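Binary enterotoxin of Clostridium perfringens component a (Clostridium perfringens, PDB 5WTZ) is the enzymatic component of a binary enterotoxin, an NAD+-binding ADP-ribosyltransferase that modifies actin. Local coordinates at residues Y97-F103 / I150-I156; T133-Q137 / Y186-A190; K16-T20 / E175-R179. One frame throughout, in Å; residues are numbered along the deposited sequence.

In the fold
All three contacts lie in the N-terminal of two ADP-ribosyltransferase-like halves, away from the NAD+ pocket, whose residues run from L250 to E384 in the other half. Interactions 1 and 2 belong to the same five-stranded sheet, one at each outermost strand: 92-98 pairs with 156-162, and 134-136 with 187-198. Their centres are about 16 Å apart, yet they touch, because the 3-10 turn after strand 92-98 brings K102 and F103 to Q137 and F135; K102 NZ makes a weak hydrogen bond to OE1 of one Q137 conformer. Interaction 3 ties helix 16-31 to the loop before strand 179-182, its centre about 22 Å from that of interaction 1 and about 26 Å from that of interaction 2.

Interaction 1: Y97-F103 / I150-I156; sequences YEANDKF and INSKLPI
Y97 and E98, at the end of edge strand 92-98, meet the run 150-156 where it enters strand 156-162, an antiparallel pairing in the N-terminal ADP-ribosyltransferase-like domain. E98 and I156 form a hydrogen-bonded pair: E98 N donates to I156 O at 2.8 Å, while the return bond from I156 N to E98 O is weak. The Y97 ring lies along the incoming loop. S152 CB sits over the middle of one ring face, 3.3 Å from the centroid, in a CH-pi contact, and I156 O lies at the ring edge in its plane. Beyond the ring, the phenol OH donates to I150 O at 3.0 Å, nearly in line with the C=O bond (165°), so the tyrosine is held at both face and tip. S152 OG, turned anti to the backbone N (chi1 -178°), accepts from L154 N, closing an ST turn. L154 then forks over the strand end: CD1 rests near the Y97 carbonyl carbon and CD2 meets A99 CB at 4.0 Å. P155 lays its CD against E98 O. On the strand side, E98 folds its carboxylate back so that OE1 takes A99 N at 2.7 Å with the anti lone pair. I156 reaches into the 3-10 turn 100-103, and V206 and F126 also pack on it. Its CD1 lies 3.7 Å from N100 CA and 3.8 Å from F103 CD2.

Interaction 2: T133-Q137 / Y186-A190; sequences TNFIQ and YSLKA
F135 O is gripped by two donors that reach it from opposite faces of its carbonyl plane: L188 N from the facing strand, at 2.8 Å, and, in one of two modelled conformers of Q137, the side-chain amide nitrogen NE2 of that residue, at 2.9 Å. In that conformer the amide stands well above the carbonyl plane, 61° out of it, but keeps F135 O close to its own plane. A bend at chi2 (-66°) folds the Q137 chain back along its own strand to make this bond, and also lays NE2 against L188 CB, where the two side chains meet at a slant. The L188 N bond does not depend on the choice of conformer. The backbone ladder is antiparallel. F135 N returns an almost straight bond to L188 O, completing a hydrogen-bonded pair, and Q137 N donates to Y186 O at 3.0 Å. F135 and L188 share one side of the sheet, their CD2 atoms 4.2 Å apart. T133 CG2 sits over the centre of one face of the F135 ring, and F103 meets that ring edge-to-face. On the other side are N134, I136, S187 and K189. Here N134 and K189 run side by side in the same direction, with N134 OD1 3.6 Å from K189 CG, while N134 ND2 hydrogen-bonds Q213. S187 OG touches I136 CG1 at 3.6 Å and accepts its hydrogen bond from Q213 too, so one glutamine serves both strands. The short strand 134-136 thus closes the edge of the mixed sheet, in the strand order 1-3-5-4-2 that both ADP-ribosyltransferase-like halves of this toxin share.

Interaction 3: K16-T20 / E175-R179; sequences KNSAT and EENLR
K16 and N177 cross at about a right angle, the lysine chain reaching from the first turn of its helix over the loop 175-179. K16 starts with CG anti to the backbone N (chi1 178°); the bends further out, at chi2 and chi3, belong to a poorly placed part of the chain. The modelled K16 NZ to N177 OD1 distance of 2.5 Å is very short, and K16 CE is placed too close to the loop backbone, so the exact position of this amine is doubtful. E176 also lies crosswise to the lysine; E176 OE1 is 4.7 Å from K16 NZ as modelled, not a salt bridge, and a weak attraction is possible at most. The contact joins helix 16-31 to the loop that leads into strand 179-182 of the N-terminal ADP-ribosyltransferase-like domain. One turn on, T20 presents its methyl to the loop, since OG1 is turned back between the backbone N and carbonyl carbon (chi1 53°), toward the helix's own carbonyls. T20 CG2 packs 3.5 Å from E175 O and 3.6 Å from N177 N. L178 points toward the helix as well, and A23, K24 and K27 extend the surface it packs on; its CD1 lies 4.1 Å from T20 CG2.

Interaction 1: Y97-F103 / I150-I156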
ATOM      1  N   TYR A  97     -15.172 -12.116  -2.873  1.00 23.38           N
ATOM      2  CA  TYR A  97     -15.844 -11.016  -3.545  1.00 24.90           C
ATOM      3  C   TYR A  97     -15.213  -9.718  -3.085  1.00 22.59           C
ATOM      4  O   TYR A  97     -14.800  -9.609  -1.926  1.00 24.25           O
ATOM      5  CB  TYR A  97     -17.329 -11.012  -3.235  1.00 21.73           C
ATOM      6  CG  TYR A  97     -18.157 -12.045  -3.969  1.00 23.86           C
ATOM      7  CD1 TYR A  97     -18.298 -12.007  -5.353  1.00 22.38           C
ATOM      8  CD2 TYR A  97     -18.808 -13.039  -3.274  1.00 28.05           C
ATOM      9  CE1 TYR A  97     -19.087 -12.947  -6.018  1.00 23.33           C
ATOM     10  CE2 TYR A  97     -19.601 -13.975  -3.930  1.00 31.62           C
ATOM     11  CZ  TYR A  97     -19.726 -13.925  -5.300  1.00 35.35           C
ATOM     12  OH  TYR A  97     -20.501 -14.859  -5.957  1.00 40.93           O
ATOM     13  N   GLU A  98     -15.134  -8.738  -3.979  1.00 23.61           N
ATOM     14  CA  GLU A  98     -14.437  -7.491  -3.671  1.00 21.40           C
ATOM     15  C   GLU A  98     -15.147  -6.237  -4.219  1.00 25.53           C
ATOM     16  O   GLU A  98     -15.856  -6.296  -5.230  1.00 22.62           O
ATOM     17  CB  GLU A  98     -13.004  -7.561  -4.195  1.00 18.57           C
ATOM     18  CG  GLU A  98     -12.139  -6.335  -3.842  1.00 20.24           C
ATOM     19  CD  GLU A  98     -12.054  -6.078  -2.331  1.00 24.94           C
ATOM     20  OE1 GLU A  98     -13.054  -5.624  -1.713  1.00 21.45           O
ATOM     21  OE2 GLU A  98     -10.969  -6.334  -1.764  1.00 27.39           O
ATOM     22  N   ALA A  99     -14.964  -5.109  -3.534  1.00 21.93           N
ATOM     23  CA  ALA A  99     -15.601  -3.858  -3.917  1.00 23.55           C
ATOM     24  C   ALA A  99     -14.723  -3.153  -4.937  1.00 21.69           C
ATOM     25  O   ALA A  99     -13.510  -3.333  -4.945  1.00 20.22           O
ATOM     26  CB  ALA A  99     -15.840  -2.974  -2.690  1.00 19.84           C
ATOM     27  N   ASN A 100     -15.318  -2.363  -5.816  1.00 24.80           N
ATOM     28  CA  ASN A 100     -14.483  -1.731  -6.827  1.00 25.36           C
ATOM     29  C   ASN A 100     -13.505  -0.713  -6.209  1.00 22.18           C
ATOM     30  O   ASN A 100     -12.414  -0.519  -6.741  1.00 20.22           O
ATOM     31  CB  ASN A 100     -15.338  -1.091  -7.933  1.00 31.22           C
ATOM     32  CG  ASN A 100     -16.474  -0.265  -7.400  1.00 43.24           C
ATOM     33  OD1 ASN A 100     -16.802  -0.327  -6.217  1.00 50.09           O
ATOM     34  ND2 ASN A 100     -17.102   0.504  -8.278  1.00 44.94           N
ATOM     35  N   ASP A 101     -13.825  -0.120  -5.062  1.00 25.43           N
ATOM     36  CA  ASP A 101     -12.881   0.872  -4.521  1.00 29.06           C
ATOM     37  C   ASP A 101     -11.570   0.246  -4.023  1.00 27.98           C
ATOM     38  O   ASP A 101     -10.563   0.938  -3.919  1.00 22.07           O
ATOM     39  CB  ASP A 101     -13.526   1.729  -3.419  1.00 42.21           C
ATOM     40  CG  ASP A 101     -14.083   0.919  -2.272  1.00 53.47           C
ATOM     41  OD1 ASP A 101     -13.409  -0.016  -1.790  1.00 57.45           O
ATOM     42  OD2 ASP A 101     -15.208   1.239  -1.838  1.00 59.15           O
ATOM     43  N   LYS A 102     -11.545  -1.059  -3.762  1.00 20.93           N
ATOM     44  CA  LYS A 102     -10.269  -1.717  -3.502  1.00 22.12           C
ATOM     45  C   LYS A 102      -9.418  -1.844  -4.767  1.00 24.70           C
ATOM     46  O   LYS A 102      -8.271  -2.290  -4.713  1.00 25.99           O
ATOM     47  CB  LYS A 102     -10.471  -3.096  -2.876  1.00 24.09           C
ATOM     48  CG  LYS A 102     -10.441  -3.088  -1.347  1.00 34.12           C
ATOM     49  CD  LYS A 102      -9.057  -2.726  -0.810  1.00 38.28           C
ATOM     50  CE  LYS A 102      -8.044  -3.839  -1.075  1.00 41.98           C
ATOM     51  NZ  LYS A 102      -6.672  -3.541  -0.553  1.00 46.11           N
ATOM     52  N   PHE A 103      -9.973  -1.467  -5.916  1.00 19.91           N
ATOM     53  CA  PHE A 103      -9.161  -1.410  -7.119  1.00 18.21           C
ATOM     54  C   PHE A 103      -9.070   0.034  -7.592  1.00 13.98           C
ATOM     55  O   PHE A 103      -8.575   0.309  -8.678  1.00 15.01           O
ATOM     56  CB  PHE A 103      -9.731  -2.338  -8.198  1.00 14.34           C
ATOM     57  CG  PHE A 103      -9.506  -3.795  -7.901  1.00 23.60           C
ATOM     58  CD1 PHE A 103      -8.287  -4.387  -8.208  1.00 25.60           C
ATOM     59  CD2 PHE A 103     -10.504  -4.567  -7.303  1.00 20.37           C
ATOM     60  CE1 PHE A 103      -8.065  -5.731  -7.924  1.00 26.63           C
ATOM     61  CE2 PHE A 103     -10.284  -5.901  -7.011  1.00 20.11           C
ATOM     62  CZ  PHE A 103      -9.072  -6.486  -7.325  1.00 22.22           C
ATOM     63  N   ILE A 150     -22.991 -18.249  -3.564  1.00 35.59           N
ATOM     64  CA  ILE A 150     -24.069 -17.343  -3.183  1.00 36.27           C
ATOM     65  C   ILE A 150     -23.874 -15.940  -3.761  1.00 36.21           C
ATOM     66  O   ILE A 150     -22.785 -15.572  -4.214  1.00 36.98           O
ATOM     67  CB  ILE A 150     -24.233 -17.277  -1.615  1.00 44.68           C
ATOM     68  CG1 ILE A 150     -22.909 -16.970  -0.904  1.00 41.59           C
ATOM     69  CG2 ILE A 150     -24.819 -18.565  -1.062  1.00 43.48           C
ATOM     70  CD1 ILE A 150     -22.543 -15.540  -0.858  1.00 44.21           C
ATOM     71  N   ASN A 151     -24.957 -15.171  -3.740  1.00 36.20           N
ATOM     72  CA  ASN A 151     -24.969 -13.820  -4.266  1.00 29.94           C
ATOM     73  C   ASN A 151     -23.996 -12.902  -3.535  1.00 32.71           C
ATOM     74  O   ASN A 151     -23.727 -13.090  -2.352  1.00 35.08           O
ATOM     75  CB  ASN A 151     -26.382 -13.239  -4.172  1.00 38.84           C
ATOM     76  CG  ASN A 151     -26.434 -11.789  -4.593  1.00 44.02           C
ATOM     77  OD1 ASN A 151     -26.373 -11.479  -5.783  1.00 45.76           O
ATOM     78  ND2 ASN A 151     -26.517 -10.887  -3.621  1.00 44.63           N
ATOM     79  N   SER A 152     -23.482 -11.905  -4.240  1.00 26.52           N
ATOM     80  CA  SER A 152     -22.826 -10.796  -3.578  1.00 25.71           C
ATOM     81  C   SER A 152     -23.400  -9.485  -4.086  1.00 30.52           C
ATOM     82  O   SER A 152     -23.781  -9.377  -5.255  1.00 34.49           O
ATOM     83  CB  SER A 152     -21.317 -10.836  -3.801  1.00 26.73           C
ATOM     84  OG  SER A 152     -20.669  -9.783  -3.111  1.00 27.06           O
ATOM     85  N   LYS A 153     -23.474  -8.489  -3.205  1.00 33.44           N
ATOM     86  CA  LYS A 153     -23.811  -7.138  -3.636  1.00 34.13           C
ATOM     87  C   LYS A 153     -22.591  -6.465  -4.291  1.00 29.81           C
ATOM     88  O   LYS A 153     -22.699  -5.375  -4.864  1.00 32.22           O
ATOM     89  CB  LYS A 153     -24.329  -6.316  -2.457  1.00 34.00           C
ATOM     90  CG  LYS A 153     -25.663  -6.809  -1.918  1.00 37.55           C
ATOM     91  CD  LYS A 153     -26.220  -5.857  -0.877  1.00 43.55           C
ATOM     92  CE  LYS A 153     -27.423  -6.461  -0.171  1.00 48.48           C
ATOM     93  NZ  LYS A 153     -27.924  -5.566   0.901  1.00 53.04           N
ATOM     94  N   LEU A 154     -21.439  -7.127  -4.214  1.00 30.29           N
ATOM     95  CA  LEU A 154     -20.188  -6.615  -4.786  1.00 30.53           C
ATOM     96  C   LEU A 154     -20.038  -7.066  -6.252  1.00 31.33           C
ATOM     97  O   LEU A 154     -20.576  -8.104  -6.635  1.00 28.78           O
ATOM     98  CB  LEU A 154     -18.984  -7.090  -3.959  1.00 26.06           C
ATOM     99  CG  LEU A 154     -18.992  -6.769  -2.462  1.00 27.94           C
ATOM    100  CD1 LEU A 154     -17.739  -7.336  -1.808  1.00 27.82           C
ATOM    101  CD2 LEU A 154     -19.073  -5.265  -2.238  1.00 28.06           C
ATOM    102  N   PRO A 155     -19.311  -6.284  -7.073  1.00 27.30           N
ATOM    103  CA  PRO A 155     -19.179  -6.525  -8.521  1.00 24.30           C
ATOM    104  C   PRO A 155     -18.072  -7.486  -8.945  1.00 23.38           C
ATOM    105  O   PRO A 155     -18.108  -7.993 -10.070  1.00 26.88           O
ATOM    106  CB  PRO A 155     -18.865  -5.134  -9.067  1.00 24.35           C
ATOM    107  CG  PRO A 155     -18.073  -4.500  -7.955  1.00 26.64           C
ATOM    108  CD  PRO A 155     -18.782  -4.957  -6.699  1.00 21.65           C
ATOM    109  N   ILE A 156     -17.116  -7.745  -8.064  1.00 18.41           N
ATOM    110  CA  ILE A 156     -15.884  -8.412  -8.442  1.00 17.95           C
ATOM    111  C   ILE A 156     -15.661  -9.683  -7.651  1.00 18.49           C
ATOM    112  O   ILE A 156     -15.974  -9.748  -6.466  1.00 24.51           O
ATOM    113  CB  ILE A 156     -14.664  -7.452  -8.235  1.00 16.53           C
ATOM    114  CG1 ILE A 156     -14.817  -6.203  -9.109  1.00 20.85           C
ATOM    115  CG2 ILE A 156     -13.326  -8.165  -8.484  1.00 16.13           C
ATOM    116  CD1 ILE A 156     -14.043  -4.961  -8.559  1.00 19.54           C
TER

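Interaction 2: T133-Q137 / Y186-A190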
ATOM      1  N   THR A 133      -0.316  -2.155 -11.921  1.00 15.72           N
ATOM      2  CA  THR A 133      -0.552  -1.718 -10.544  1.00 20.11           C
ATOM      3  C   THR A 133      -0.385  -2.884  -9.578  1.00 16.77           C
ATOM      4  O   THR A 133      -0.965  -3.959  -9.774  1.00 19.55           O
ATOM      5  CB  THR A 133      -1.974  -1.118 -10.352  1.00 14.36           C
ATOM      6  OG1 THR A 133      -2.245  -0.130 -11.357  1.00 14.08           O
ATOM      7  CG2 THR A 133      -2.144  -0.513  -8.958  1.00 13.21           C
ATOM      8  N   ASN A 134       0.409  -2.677  -8.534  1.00 14.65           N
ATOM      9  CA  ASN A 134       0.419  -3.574  -7.389  1.00 12.22           C
ATOM     10  C   ASN A 134      -0.468  -2.972  -6.314  1.00 20.11           C
ATOM     11  O   ASN A 134      -0.192  -1.860  -5.841  1.00 16.93           O
ATOM     12  CB  ASN A 134       1.836  -3.790  -6.858  1.00 18.10           C
ATOM     13  CG  ASN A 134       2.730  -4.556  -7.834  1.00 23.09           C
ATOM     14  OD1 ASN A 134       2.258  -5.323  -8.671  1.00 21.32           O
ATOM     15  ND2 ASN A 134       4.031  -4.357  -7.707  1.00 24.92           N
ATOM     16  N   PHE A 135      -1.547  -3.681  -5.958  1.00 17.09           N
ATOM     17  CA  PHE A 135      -2.529  -3.171  -4.999  1.00 21.57           C
ATOM     18  C   PHE A 135      -2.194  -3.621  -3.583  1.00 20.35           C
ATOM     19  O   PHE A 135      -2.383  -4.782  -3.209  1.00 19.05           O
ATOM     20  CB  PHE A 135      -3.955  -3.613  -5.369  1.00 15.93           C
ATOM     21  CG  PHE A 135      -4.506  -2.915  -6.593  1.00 14.53           C
ATOM     22  CD1 PHE A 135      -5.003  -1.620  -6.509  1.00 14.31           C
ATOM     23  CD2 PHE A 135      -4.487  -3.543  -7.834  1.00 16.63           C
ATOM     24  CE1 PHE A 135      -5.497  -0.964  -7.648  1.00 14.29           C
ATOM     25  CE2 PHE A 135      -4.979  -2.899  -8.977  1.00 13.50           C
ATOM     26  CZ  PHE A 135      -5.487  -1.615  -8.876  1.00 13.51           C
ATOM     27  N   ILE A 136      -1.681  -2.688  -2.796  1.00 19.86           N
ATOM     28  CA  ILE A 136      -1.271  -2.987  -1.436  1.00 19.74           C
ATOM     29  C   ILE A 136      -2.474  -3.383  -0.585  1.00 19.02           C
ATOM     30  O   ILE A 136      -3.499  -2.700  -0.566  1.00 22.61           O
ATOM     31  CB  ILE A 136      -0.500  -1.770  -0.811  1.00 17.48           C
ATOM     32  CG1 ILE A 136       0.846  -1.596  -1.529  1.00 19.60           C
ATOM     33  CG2 ILE A 136      -0.293  -1.969   0.685  1.00 13.99           C
ATOM     34  CD1 ILE A 136       1.593  -0.320  -1.151  1.00 12.16           C
ATOM     35  N   GLN A 137      -2.346  -4.495   0.133  0.55 15.80           N
ATOM     36  CA  GLN A 137      -3.423  -4.976   0.992  0.55 20.16           C
ATOM     37  C   GLN A 137      -3.118  -4.736   2.470  0.55 21.51           C
ATOM     38  O   GLN A 137      -2.282  -5.429   3.059  0.55 21.09           O
ATOM     39  CB  GLN A 137      -3.664  -6.464   0.733  0.55 17.99           C
ATOM     40  CG  GLN A 137      -3.867  -6.788  -0.742  0.55 17.28           C
ATOM     41  CD  GLN A 137      -5.140  -6.189  -1.301  0.55 19.83           C
ATOM     42  OE1 GLN A 137      -6.222  -6.348  -0.721  0.55 25.21           O
ATOM     43  NE2 GLN A 137      -5.035  -5.525  -2.441  0.55 11.63           N
ATOM     44  N   TYR A 186       1.296  -8.033   2.296  1.00 23.71           N
ATOM     45  CA  TYR A 186       1.243  -8.422   0.891  1.00 19.48           C
ATOM     46  C   TYR A 186       0.492  -7.444   0.005  1.00 22.23           C
ATOM     47  O   TYR A 186      -0.209  -6.538   0.474  1.00 19.33           O
ATOM     48  CB  TYR A 186       0.620  -9.822   0.758  1.00 22.28           C
ATOM     49  CG  TYR A 186       1.437 -10.894   1.427  1.00 28.09           C
ATOM     50  CD1 TYR A 186       2.506 -11.495   0.769  1.00 33.59           C
ATOM     51  CD2 TYR A 186       1.157 -11.298   2.725  1.00 31.11           C
ATOM     52  CE1 TYR A 186       3.265 -12.472   1.386  1.00 36.48           C
ATOM     53  CE2 TYR A 186       1.913 -12.276   3.352  1.00 36.10           C
ATOM     54  CZ  TYR A 186       2.964 -12.859   2.678  1.00 42.91           C
ATOM     55  OH  TYR A 186       3.715 -13.831   3.294  1.00 44.97           O
ATOM     56  N   SER A 187       0.657  -7.647  -1.297  1.00 17.28           N
ATOM     57  CA  SER A 187      -0.062  -6.890  -2.301  1.00 18.50           C
ATOM     58  C   SER A 187      -0.659  -7.824  -3.363  1.00 20.74           C
ATOM     59  O   SER A 187      -0.270  -8.988  -3.479  1.00 20.73           O
ATOM     60  CB  SER A 187       0.864  -5.868  -2.966  1.00 16.98           C
ATOM     61  OG  SER A 187       1.609  -5.124  -2.000  1.00 21.42           O
ATOM     62  N   LEU A 188      -1.596  -7.287  -4.130  1.00 18.47           N
ATOM     63  CA  LEU A 188      -2.252  -8.004  -5.210  1.00 20.00           C
ATOM     64  C   LEU A 188      -1.787  -7.509  -6.574  1.00 18.63           C
ATOM     65  O   LEU A 188      -1.797  -6.302  -6.848  1.00 19.13           O
ATOM     66  CB  LEU A 188      -3.772  -7.849  -5.066  1.00 18.68           C
ATOM     67  CG  LEU A 188      -4.750  -8.512  -6.030  1.00 26.76           C
ATOM     68  CD1 LEU A 188      -6.093  -8.604  -5.344  1.00 21.45           C
ATOM     69  CD2 LEU A 188      -4.883  -7.721  -7.327  1.00 27.72           C
ATOM     70  N   LYS A 189      -1.408  -8.446  -7.436  1.00 20.58           N
ATOM     71  CA  LYS A 189      -1.021  -8.152  -8.818  1.00 16.39           C
ATOM     72  C   LYS A 189      -1.895  -8.935  -9.781  1.00 19.47           C
ATOM     73  O   LYS A 189      -1.849 -10.178  -9.808  1.00 19.77           O
ATOM     74  CB  LYS A 189       0.444  -8.499  -9.051  1.00 17.19           C
ATOM     75  CG  LYS A 189       0.933  -8.204 -10.448  1.00 24.92           C
ATOM     76  CD  LYS A 189       2.354  -8.677 -10.639  1.00 31.97           C
ATOM     77  CE  LYS A 189       2.899  -8.208 -11.984  1.00 33.06           C
ATOM     78  NZ  LYS A 189       4.246  -8.766 -12.226  1.00 44.14           N
ATOM     79  N   ALA A 190      -2.685  -8.222 -10.577  1.00 18.03           N
ATOM     80  CA  ALA A 190      -3.639  -8.883 -11.467  1.00 21.57           C
ATOM     81  C   ALA A 190      -2.903  -9.631 -12.585  1.00 18.65           C
ATOM     82  O   ALA A 190      -1.880  -9.170 -13.098  1.00 17.18           O
ATOM     83  CB  ALA A 190      -4.628  -7.867 -12.040  1.00 21.71           C
TER
HETATM   84  O   HOH W   1      -2.892  -5.355 -10.649  1.00 22.02           O
HETATM   85  O   HOH W   2      -1.391  -8.489   3.154  1.00 25.82           O

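Interaction 3: K16-T20 / E175-R179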
ATOM      1  N   LYS A  16     -15.547 -28.173  -1.502  1.00 48.04           N
ATOM      2  CA  LYS A  16     -15.342 -27.651  -0.188  1.00 50.72           C
ATOM      3  C   LYS A  16     -15.350 -28.749   0.867  1.00 46.37           C
ATOM      4  O   LYS A  16     -14.881 -28.539   1.983  1.00 58.92           O
ATOM      5  CB  LYS A  16     -16.356 -26.566   0.071  1.00 56.48           C
ATOM      6  CG  LYS A  16     -16.279 -25.988   1.418  1.00 52.79           C
ATOM      7  CD  LYS A  16     -17.705 -25.966   1.805  1.00 63.65           C
ATOM      8  CE  LYS A  16     -17.955 -26.610   3.121  1.00 65.36           C
ATOM      9  NZ  LYS A  16     -19.363 -26.320   3.482  1.00 76.51           N
ATOM     10  N   ASN A  17     -15.817 -29.939   0.504  1.00 48.00           N
ATOM     11  CA  ASN A  17     -15.653 -31.088   1.387  1.00 47.11           C
ATOM     12  C   ASN A  17     -14.182 -31.362   1.706  1.00 46.21           C
ATOM     13  O   ASN A  17     -13.764 -31.326   2.867  1.00 46.09           O
ATOM     14  CB  ASN A  17     -16.280 -32.336   0.772  1.00 50.84           C
ATOM     15  CG  ASN A  17     -16.136 -33.560   1.668  1.00 57.89           C
ATOM     16  OD1 ASN A  17     -15.279 -34.358   2.078  0.50 50.07           O
ATOM     17  ND2 ASN A  17     -17.073 -33.713   2.595  1.00 61.50           N
ATOM     18  N   SER A  18     -13.403 -31.637   0.669  1.00 50.99           N
ATOM     19  CA  SER A  18     -11.973 -31.895   0.838  1.00 59.97           C
ATOM     20  C   SER A  18     -11.267 -30.689   1.445  1.00 57.68           C
ATOM     21  O   SER A  18     -10.330 -30.840   2.237  1.00 47.20           O
ATOM     22  CB  SER A  18     -11.322 -32.236  -0.495  1.00 61.14           C
ATOM     23  OG  SER A  18     -11.163 -31.053  -1.254  1.00 63.45           O
ATOM     24  N   ALA A  19     -11.718 -29.495   1.056  1.00 53.80           N
ATOM     25  CA  ALA A  19     -11.150 -28.254   1.561  1.00 45.92           C
ATOM     26  C   ALA A  19     -11.281 -28.174   3.080  1.00 50.12           C
ATOM     27  O   ALA A  19     -10.313 -27.852   3.771  1.00 47.37           O
ATOM     28  CB  ALA A  19     -11.818 -27.035   0.894  1.00 43.26           C
ATOM     29  N   THR A  20     -12.472 -28.479   3.600  1.00 50.07           N
ATOM     30  CA  THR A  20     -12.705 -28.419   5.041  1.00 49.31           C
ATOM     31  C   THR A  20     -11.932 -29.522   5.747  1.00 49.85           C
ATOM     32  O   THR A  20     -11.466 -29.330   6.869  1.00 45.46           O
ATOM     33  CB  THR A  20     -14.219 -28.531   5.414  1.00 51.02           C
ATOM     34  OG1 THR A  20     -14.784 -29.704   4.815  1.00 51.19           O
ATOM     35  CG2 THR A  20     -15.000 -27.283   4.996  1.00 40.57           C
ATOM     36  N   GLU A 175     -17.635 -24.676  10.286  1.00 66.91           N
ATOM     37  CA  GLU A 175     -16.572 -25.650  10.194  1.00 69.02           C
ATOM     38  C   GLU A 175     -16.688 -26.453   8.895  1.00 67.11           C
ATOM     39  O   GLU A 175     -15.744 -27.100   8.454  1.00 64.03           O
ATOM     40  CB  GLU A 175     -16.603 -26.517  11.438  1.00 74.65           C
ATOM     41  CG  GLU A 175     -15.400 -26.244  12.301  1.00 80.37           C
ATOM     42  CD  GLU A 175     -15.182 -27.256  13.404  1.00 90.12           C
ATOM     43  OE1 GLU A 175     -15.371 -26.884  14.577  1.00 91.63           O
ATOM     44  OE2 GLU A 175     -14.888 -28.423  13.076  1.00 97.22           O
ATOM     45  N   GLU A 176     -17.862 -26.382   8.293  1.00 67.80           N
ATOM     46  CA  GLU A 176     -17.973 -26.423   6.867  1.00 65.70           C
ATOM     47  C   GLU A 176     -17.679 -24.968   6.467  1.00 58.72           C
ATOM     48  O   GLU A 176     -17.644 -24.107   7.347  1.00 63.28           O
ATOM     49  CB  GLU A 176     -19.372 -26.882   6.422  1.00 68.34           C
ATOM     50  CG  GLU A 176     -19.934 -28.112   7.148  1.00 66.89           C
ATOM     51  CD  GLU A 176     -18.975 -29.286   7.154  1.00 67.72           C
ATOM     52  OE1 GLU A 176     -19.078 -30.113   6.223  1.00 66.61           O
ATOM     53  OE2 GLU A 176     -18.157 -29.381   8.089  1.00 70.31           O
ATOM     54  N   ASN A 177     -17.417 -24.671   5.200  1.00 54.15           N
ATOM     55  CA  ASN A 177     -17.085 -23.290   4.807  1.00 55.10           C
ATOM     56  C   ASN A 177     -16.049 -22.560   5.677  1.00 45.77           C
ATOM     57  O   ASN A 177     -16.327 -21.503   6.236  1.00 50.00           O
ATOM     58  CB  ASN A 177     -18.366 -22.444   4.744  1.00 60.21           C
ATOM     59  CG  ASN A 177     -19.167 -22.743   3.518  1.00 69.95           C
ATOM     60  OD1 ASN A 177     -19.630 -23.874   3.337  1.00 76.53           O
ATOM     61  ND2 ASN A 177     -19.338 -21.750   2.656  1.00 67.31           N
ATOM     62  N   LEU A 178     -14.855 -23.133   5.782  1.00 42.11           N
ATOM     63  CA  LEU A 178     -13.778 -22.560   6.592  1.00 41.26           C
ATOM     64  C   LEU A 178     -12.954 -21.493   5.877  1.00 30.61           C
ATOM     65  O   LEU A 178     -12.784 -21.532   4.654  1.00 45.66           O
ATOM     66  CB  LEU A 178     -12.834 -23.656   7.031  1.00 43.44           C
ATOM     67  CG  LEU A 178     -13.377 -24.422   8.216  1.00 51.25           C
ATOM     68  CD1 LEU A 178     -12.787 -25.779   8.092  1.00 47.98           C
ATOM     69  CD2 LEU A 178     -12.972 -23.763   9.518  1.00 52.87           C
ATOM     70  N   ARG A 179     -12.406 -20.566   6.656  1.00 34.07           N
ATOM     71  CA  ARG A 179     -11.674 -19.428   6.097  1.00 30.95           C
ATOM     72  C   ARG A 179     -10.154 -19.576   6.180  1.00 36.94           C
ATOM     73  O   ARG A 179      -9.620 -20.407   6.916  1.00 35.13           O
ATOM     74  CB  ARG A 179     -12.098 -18.135   6.799  1.00 31.90           C
ATOM     75  CG  ARG A 179     -13.597 -17.964   6.896  1.00 30.47           C
ATOM     76  CD  ARG A 179     -13.979 -16.589   7.434  1.00 37.22           C
ATOM     77  NE  ARG A 179     -13.491 -15.518   6.573  1.00 35.48           N
ATOM     78  CZ  ARG A 179     -14.023 -15.216   5.393  1.00 34.94           C
ATOM     79  NH1 ARG A 179     -15.058 -15.904   4.940  1.00 28.41           N
ATOM     80  NH2 ARG A 179     -13.521 -14.228   4.667  1.00 31.54           N
TER